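Local coordinates for probable FAD-dependent oxidoreductase PA4991 (PDB 5EZ7), which probably acts as an FAD-dependent oxidoreductase of the DAO family on an unidentified substrate, and is essential for bacterial growth in the sputum of cystic fibrosis patients, at residues V47-I52 with T345-A350; G19-A24 with L89-V94. All blocks are in the same frame, centred on the assembly; numbering follows the deposited sequence.

Interaction 1: residues V47-I52 with T345-A350; sequences VKSQGI and TKLALA. With FAD (flavin-adenine dinucleotide), chain B.
Ser49 and Leu347 meet beside the flavin of FAD, the CD1 branch of the leucine lying 3.5 Å from the serine OG. The two side chains approach from different elements but on the same side of the isoalloxazine plane. Ser49 sits over the ring face, its CB 3.4 Å from the flavin N5; a short side chain suits this place, where the backbone runs close to the ring. Its OG is turned between the backbone N and the carbonyl carbon (chi1 63°), where it is hydrogen-bonded to Ser46 O; the leucine methyl therefore lies beside a hydroxyl that already has a polar partner. Leu347 carries its CG anti to its own backbone N (chi1 177°), sending the branched end toward Ser49 while the amide faces the flavin. In the Rossmann-type dinucleotide fold of this DAO-family enzyme, segment 345-350 lies in the loop between strand 339-343 and helix 350-364, with Leu349 at the N-cap position. Leu347 N donates to the flavin N1 at 3.0 Å. Ala348 N donates to the flavin O2 at 2.8 Å in a nearly straight bond (172°). Two amides just ahead of a helix N-terminus would be expected to stabilise negative charge at the N1 and O2 end of a reduced flavin. From the other segment, Ile52 reads the pyrimidine with its backbone: its N gives a bond to O4 at 3.1 Å, and its O receives one from N3 at 2.7 Å. Gly51, with a positive phi that suits glycine, turns the chain into this position. The CB of Ile52 points away from 345-350, and its side chain rests on Thr256 and Thr258 of strand 255-261, whereas Ala348 offers just a methyl, its CB 4.3 Å from Ile52 O.

Interaction 2: residues G19-A24 with L89-V94; sequences GLWLNA and LDLRGV
Leu89 lays its CD1 methyl over the face of the Trp21 indole, 3.6 Å from the centroid of the five-membered ring and 18° off the ring normal, a CH-pi contact. The indole atom nearest Leu89 CD1 is Trp21 CE2, at 3.4 Å, at the fused bond of the two rings. Trp21 gets there by holding its CG anti to the backbone N (chi1 -174°), which swings the ring out from helix 17-28 toward the loop although its CB sets off in another direction. Leu89 puts CG beside its backbone N (chi1 -70°), and its two branches divide the work: CD1 takes the indole, CD2 the methyl of Ala24, with Ala24 CB 3.6 Å away. One helical turn on from Trp21, alanine is short enough to let the leucine fork settle against the helix. Leu91 adds its CD1 obliquely at the six-membered ring, 3.8 Å from Trp21 CZ3, its side chain running roughly at right angles to the indole. The loop itself is shaped locally: Asp90 OD1 accepts from Arg92 N in an Asx turn, and the Arg92 guanidinium grips the carboxylate side-on, with NH1 2.6 Å from Asp90 OD2. A type II turn from Leu91 to Val94 follows, with glycine suiting the positive phi of its third position, Gly93. Helix 17-28 follows what looks like the glycine-rich turn of a Rossmann-type fold, with Gly19 the last glycine of a GxGxxG pattern. Between helix and loop the chemistry is apolar: it rests on shape and dispersion, while the charges serve the loop's own turn.

Both contacts are buried, but the centre of interaction 1 is about 3 Å and that of interaction 2 about 13 Å from the centre of the chain, and the two centres are 14 Å apart. Interaction 1 joins two loops chiefly through the cofactor, so backbone amides and carbonyls dominate; interaction 2 packs the helix 17-28 against a loop with hydrocarbon on an aromatic ring, its ion pair lying within 89-94. They meet at helix 350-364, where Ala350 O lies 4.1 Å from Trp21 CD1 and Trp21 also rests on Pro351 and Ala354. Trp79 bridges them too, hydrogen-bonded to Ala348 O while its ring meets that of Trp21.

Interaction 1: residues V47-I52 with T345-A350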
loop_
_atom_site.group_PDB
_atom_site.type_symbol
_atom_site.label_atom_id
_atom_site.label_comp_id
_atom_site.label_asym_id
_atom_site.label_seq_id
_atom_site.Cartn_x
_atom_site.Cartn_y
_atom_site.Cartn_z
ATOM N N VAL A 47 -4.840 2.305 0.965
ATOM C CA VAL A 47 -5.850 2.999 0.152
ATOM C C VAL A 47 -5.529 4.478 0.079
ATOM O O VAL A 47 -6.096 5.147 -0.753
ATOM C CB VAL A 47 -7.279 2.734 0.687
ATOM C CG1 VAL A 47 -8.350 3.479 -0.044
ATOM C CG2 VAL A 47 -7.629 1.300 0.408
ATOM N N LYS A 48 -4.654 4.971 0.971
ATOM C CA LYS A 48 -4.158 6.336 0.908
ATOM C C LYS A 48 -2.906 6.506 0.058
ATOM O O LYS A 48 -2.423 7.628 -0.098
ATOM C CB LYS A 48 -3.890 6.880 2.312
ATOM C CG LYS A 48 -5.124 6.901 3.194
ATOM C CD LYS A 48 -4.724 7.457 4.546
ATOM C CE LYS A 48 -5.911 7.628 5.498
ATOM N NZ LYS A 48 -6.146 6.341 6.192
ATOM N N SER A 49 -2.373 5.428 -0.507
ATOM C CA SER A 49 -1.222 5.572 -1.368
ATOM C C SER A 49 -1.613 6.205 -2.700
ATOM O O SER A 49 -2.809 6.384 -3.008
ATOM C CB SER A 49 -0.513 4.228 -1.617
ATOM O OG SER A 49 -1.319 3.270 -2.285
ATOM N N GLN A 50 -0.604 6.524 -3.484
ATOM C CA GLN A 50 -0.822 7.028 -4.840
ATOM C C GLN A 50 -0.886 5.874 -5.840
ATOM O O GLN A 50 -1.193 6.092 -6.997
ATOM C CB GLN A 50 0.240 8.061 -5.217
ATOM C CG GLN A 50 0.145 9.339 -4.385
ATOM C CD GLN A 50 0.804 10.562 -5.061
ATOM O OE1 GLN A 50 1.938 10.907 -4.766
ATOM N NE2 GLN A 50 0.087 11.192 -5.978
ATOM N N GLY A 51 -0.611 4.644 -5.398
ATOM C CA GLY A 51 -0.856 3.447 -6.217
ATOM C C GLY A 51 0.205 3.214 -7.258
ATOM O O GLY A 51 0.032 2.382 -8.154
ATOM N N ILE A 52 1.329 3.932 -7.151
ATOM C CA ILE A 52 2.334 3.888 -8.200
ATOM C C ILE A 52 3.197 2.686 -7.940
ATOM O O ILE A 52 3.723 2.538 -6.833
ATOM C CB ILE A 52 3.241 5.131 -8.176
ATOM C CG1 ILE A 52 2.431 6.388 -8.500
ATOM C CG2 ILE A 52 4.405 4.956 -9.151
ATOM C CD1 ILE A 52 3.045 7.674 -7.978
ATOM N N THR A 345 7.538 -1.145 3.117
ATOM C CA THR A 345 8.206 0.135 2.826
ATOM C C THR A 345 7.556 0.866 1.655
ATOM O O THR A 345 7.372 2.094 1.715
ATOM C CB THR A 345 9.759 0.078 2.697
ATOM O OG1 THR A 345 10.153 -0.526 1.459
ATOM C CG2 THR A 345 10.393 -0.688 3.884
ATOM N N LYS A 346 7.187 0.119 0.611
ATOM C CA LYS A 346 6.397 0.631 -0.503
ATOM C C LYS A 346 5.303 -0.352 -0.806
ATOM O O LYS A 346 5.437 -1.514 -0.540
ATOM C CB LYS A 346 7.311 0.870 -1.702
ATOM C CG LYS A 346 7.951 2.233 -1.595
ATOM C CD LYS A 346 9.236 2.381 -2.377
ATOM C CE LYS A 346 9.720 3.840 -2.320
ATOM N NZ LYS A 346 10.351 4.235 -3.623
ATOM N N LEU A 347 4.186 0.125 -1.312
ATOM C CA LEU A 347 3.142 -0.732 -1.754
ATOM C C LEU A 347 3.626 -1.628 -2.890
ATOM O O LEU A 347 3.240 -2.785 -2.980
ATOM C CB LEU A 347 1.980 0.112 -2.236
ATOM C CG LEU A 347 0.790 -0.657 -2.824
ATOM C CD1 LEU A 347 -0.487 -0.145 -2.242
ATOM C CD2 LEU A 347 0.723 -0.512 -4.327
ATOM N N ALA A 348 4.417 -1.035 -3.780
ATOM C CA ALA A 348 5.130 -1.696 -4.845
ATOM C C ALA A 348 5.820 -2.981 -4.437
ATOM O O ALA A 348 5.883 -3.921 -5.222
ATOM C CB ALA A 348 6.174 -0.740 -5.411
ATOM N N LEU A 349 6.381 -2.977 -3.222
ATOM C CA LEU A 349 7.235 -4.040 -2.677
ATOM C C LEU A 349 6.469 -5.096 -1.848
ATOM O O LEU A 349 7.072 -5.931 -1.165
ATOM C CB LEU A 349 8.339 -3.376 -1.819
ATOM C CG LEU A 349 9.510 -2.704 -2.550
ATOM C CD1 LEU A 349 10.380 -1.887 -1.583
ATOM C CD2 LEU A 349 10.393 -3.731 -3.201
ATOM N N ALA A 350 5.145 -5.063 -1.897
ATOM C CA ALA A 350 4.367 -6.073 -1.197
ATOM C C ALA A 350 4.693 -7.478 -1.684
ATOM O O ALA A 350 4.782 -8.371 -0.868
ATOM C CB ALA A 350 2.889 -5.818 -1.310
HETATM P PA FAD B . -1.226 -0.653 6.000
HETATM O O1A FAD B . -1.832 -0.385 4.662
HETATM O O2A FAD B . -1.064 0.454 7.003
HETATM O O5B FAD B . -2.060 -1.840 6.642
HETATM C C5B FAD B . -1.933 -2.212 8.000
HETATM C C4B FAD B . -3.265 -2.817 8.389
HETATM O O4B FAD B . -3.156 -3.399 9.698
HETATM C C3B FAD B . -4.375 -1.761 8.417
HETATM O O3B FAD B . -5.463 -2.141 7.571
HETATM C C2B FAD B . -4.769 -1.709 9.881
HETATM O O2B FAD B . -6.146 -1.431 10.122
HETATM C C1B FAD B . -4.348 -3.090 10.391
HETATM N N9A FAD B . -4.064 -3.118 11.831
HETATM C C8A FAD B . -3.366 -2.204 12.527
HETATM N N7A FAD B . -3.317 -2.554 13.824
HETATM C C5A FAD B . -3.980 -3.708 13.965
HETATM C C6A FAD B . -4.300 -4.599 15.089
HETATM N N6A FAD B . -3.854 -4.284 16.314
HETATM N N1A FAD B . -5.011 -5.712 14.843
HETATM C C2A FAD B . -5.442 -6.008 13.603
HETATM N N3A FAD B . -5.191 -5.234 12.526
HETATM C C4A FAD B . -4.478 -4.087 12.653
HETATM N N1 FAD B . 4.020 3.024 -2.117
HETATM C C2 FAD B . 4.180 2.816 -3.442
HETATM O O2 FAD B . 4.776 1.781 -3.825
HETATM N N3 FAD B . 3.722 3.678 -4.365
HETATM C C4 FAD B . 3.084 4.799 -4.038
HETATM O O4 FAD B . 2.657 5.579 -4.912
HETATM C C4X FAD B . 2.871 5.095 -2.617
HETATM N N5 FAD B . 2.235 6.215 -2.225
HETATM C C5X FAD B . 2.034 6.469 -0.919
HETATM C C6 FAD B . 1.358 7.628 -0.558
HETATM C C7 FAD B . 1.128 7.925 0.770
HETATM C C7M FAD B . 0.381 9.173 1.133
HETATM C C8 FAD B . 1.586 6.981 1.820
HETATM C C8M FAD B . 1.353 7.242 3.293
HETATM C C9 FAD B . 2.268 5.834 1.457
HETATM C C9A FAD B . 2.519 5.527 0.122
HETATM N N10 FAD B . 3.209 4.350 -0.283
HETATM C C10 FAD B . 3.386 4.104 -1.650
HETATM C "C1'" FAD B . 3.688 3.371 0.678
HETATM C "C2'" FAD B . 2.570 2.374 0.929
HETATM O "O2'" FAD B . 1.305 3.030 1.094
HETATM C "C3'" FAD B . 2.882 1.500 2.136
HETATM O "O3'" FAD B . 4.256 1.071 2.051
HETATM C "C4'" FAD B . 1.969 0.277 2.174
HETATM O "O4'" FAD B . 0.637 0.597 1.772
HETATM C "C5'" FAD B . 1.905 -0.323 3.565
HETATM O "O5'" FAD B . 1.168 -1.552 3.511
HETATM P P FAD B . 0.860 -2.328 4.873
HETATM O O1P FAD B . -0.167 -3.393 4.589
HETATM O O2P FAD B . 2.179 -2.694 5.450
HETATM O O3P FAD B . 0.288 -1.170 5.824
#

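Interaction 2: residues G19-A24 with L89-V94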
loop_
_atom_site.group_PDB
_atom_site.type_symbol
_atom_site.label_atom_id
_atom_site.label_comp_id
_atom_site.label_asym_id
_atom_site.label_seq_id
_atom_site.Cartn_x
_atom_site.Cartn_y
_atom_site.Cartn_z
ATOM N N GLY A 19 -0.351 -7.679 4.065
ATOM C CA GLY A 19 -1.039 -8.838 4.616
ATOM C C GLY A 19 -1.934 -9.553 3.618
ATOM O O GLY A 19 -2.063 -10.764 3.631
ATOM N N LEU A 20 -2.580 -8.783 2.760
ATOM C CA LEU A 20 -3.523 -9.332 1.815
ATOM C C LEU A 20 -2.786 -10.017 0.678
ATOM O O LEU A 20 -3.237 -11.017 0.168
ATOM C CB LEU A 20 -4.452 -8.242 1.281
ATOM C CG LEU A 20 -5.665 -7.809 2.121
ATOM C CD1 LEU A 20 -6.324 -6.566 1.504
ATOM C CD2 LEU A 20 -6.708 -8.925 2.228
ATOM N N TRP A 21 -1.662 -9.456 0.275
ATOM C CA TRP A 21 -0.907 -10.001 -0.833
ATOM C C TRP A 21 -0.322 -11.273 -0.360
ATOM O O TRP A 21 -0.499 -12.282 -0.985
ATOM C CB TRP A 21 0.192 -9.048 -1.320
ATOM C CG TRP A 21 0.871 -9.535 -2.544
ATOM C CD1 TRP A 21 1.754 -10.553 -2.629
ATOM C CD2 TRP A 21 0.690 -9.044 -3.878
ATOM N NE1 TRP A 21 2.133 -10.738 -3.938
ATOM C CE2 TRP A 21 1.519 -9.799 -4.715
ATOM C CE3 TRP A 21 -0.096 -8.027 -4.444
ATOM C CZ2 TRP A 21 1.584 -9.590 -6.094
ATOM C CZ3 TRP A 21 -0.018 -7.809 -5.811
ATOM C CH2 TRP A 21 0.821 -8.580 -6.623
ATOM N N LEU A 22 0.344 -11.235 0.788
ATOM C CA LEU A 22 0.900 -12.455 1.401
ATOM C C LEU A 22 -0.166 -13.501 1.590
ATOM O O LEU A 22 0.064 -14.674 1.319
ATOM C CB LEU A 22 1.506 -12.150 2.764
ATOM C CG LEU A 22 1.943 -13.347 3.650
ATOM C CD1 LEU A 22 3.094 -14.113 2.989
ATOM C CD2 LEU A 22 2.327 -12.868 5.057
ATOM N N ASN A 23 -1.315 -13.096 2.097
ATOM C CA ASN A 23 -2.387 -14.073 2.300
ATOM C C ASN A 23 -2.734 -14.765 0.984
ATOM O O ASN A 23 -2.916 -15.965 0.928
ATOM C CB ASN A 23 -3.613 -13.388 2.890
ATOM C CG ASN A 23 -4.683 -14.367 3.369
ATOM O OD1 ASN A 23 -4.375 -15.326 4.079
ATOM N ND2 ASN A 23 -5.940 -14.098 3.035
ATOM N N ALA A 24 -2.820 -13.994 -0.090
ATOM C CA ALA A 24 -3.208 -14.548 -1.354
ATOM C C ALA A 24 -2.150 -15.540 -1.897
ATOM O O ALA A 24 -2.503 -16.592 -2.410
ATOM C CB ALA A 24 -3.456 -13.425 -2.330
ATOM N N LEU A 89 -0.050 -13.800 -8.807
ATOM C CA LEU A 89 -1.444 -13.790 -8.335
ATOM C C LEU A 89 -2.406 -13.535 -9.502
ATOM O O LEU A 89 -2.036 -12.920 -10.510
ATOM C CB LEU A 89 -1.653 -12.717 -7.274
ATOM C CG LEU A 89 -1.003 -12.908 -5.891
ATOM C CD1 LEU A 89 -1.345 -11.697 -5.022
ATOM C CD2 LEU A 89 -1.424 -14.210 -5.190
ATOM N N ASP A 90 -3.635 -14.030 -9.376
ATOM C CA ASP A 90 -4.679 -13.705 -10.328
ATOM C C ASP A 90 -5.341 -12.364 -10.004
ATOM O O ASP A 90 -6.331 -12.313 -9.297
ATOM C CB ASP A 90 -5.744 -14.796 -10.364
ATOM C CG ASP A 90 -6.647 -14.662 -11.548
ATOM O OD1 ASP A 90 -6.568 -13.664 -12.295
ATOM O OD2 ASP A 90 -7.445 -15.573 -11.774
ATOM N N LEU A 91 -4.802 -11.289 -10.558
ATOM C CA LEU A 91 -5.423 -9.981 -10.489
ATOM C C LEU A 91 -6.036 -9.624 -11.830
ATOM O O LEU A 91 -6.060 -8.457 -12.193
ATOM C CB LEU A 91 -4.386 -8.918 -10.090
ATOM C CG LEU A 91 -3.563 -9.138 -8.815
ATOM C CD1 LEU A 91 -2.718 -7.923 -8.504
ATOM C CD2 LEU A 91 -4.398 -9.516 -7.600
ATOM N N ARG A 92 -6.536 -10.597 -12.581
ATOM C CA ARG A 92 -7.157 -10.241 -13.858
ATOM C C ARG A 92 -8.416 -9.399 -13.630
ATOM O O ARG A 92 -9.212 -9.690 -12.743
ATOM C CB ARG A 92 -7.482 -11.474 -14.674
ATOM C CG ARG A 92 -6.267 -12.010 -15.421
ATOM C CD ARG A 92 -6.538 -13.359 -16.035
ATOM N NE ARG A 92 -7.084 -14.279 -15.039
ATOM C CZ ARG A 92 -7.285 -15.577 -15.238
ATOM N NH1 ARG A 92 -7.795 -16.304 -14.250
ATOM N NH2 ARG A 92 -6.955 -16.176 -16.384
ATOM N N GLY A 93 -8.549 -8.333 -14.414
ATOM C CA GLY A 93 -9.686 -7.396 -14.285
ATOM C C GLY A 93 -9.599 -6.381 -13.138
ATOM O O GLY A 93 -10.575 -5.678 -12.828
ATOM N N VAL A 94 -8.438 -6.283 -12.510
ATOM C CA VAL A 94 -8.161 -5.168 -11.629
ATOM C C VAL A 94 -7.933 -3.926 -12.506
ATOM O O VAL A 94 -7.262 -3.970 -13.535
ATOM C CB VAL A 94 -6.972 -5.473 -10.694
ATOM C CG1 VAL A 94 -6.613 -4.260 -9.841
ATOM C CG2 VAL A 94 -7.316 -6.669 -9.797
#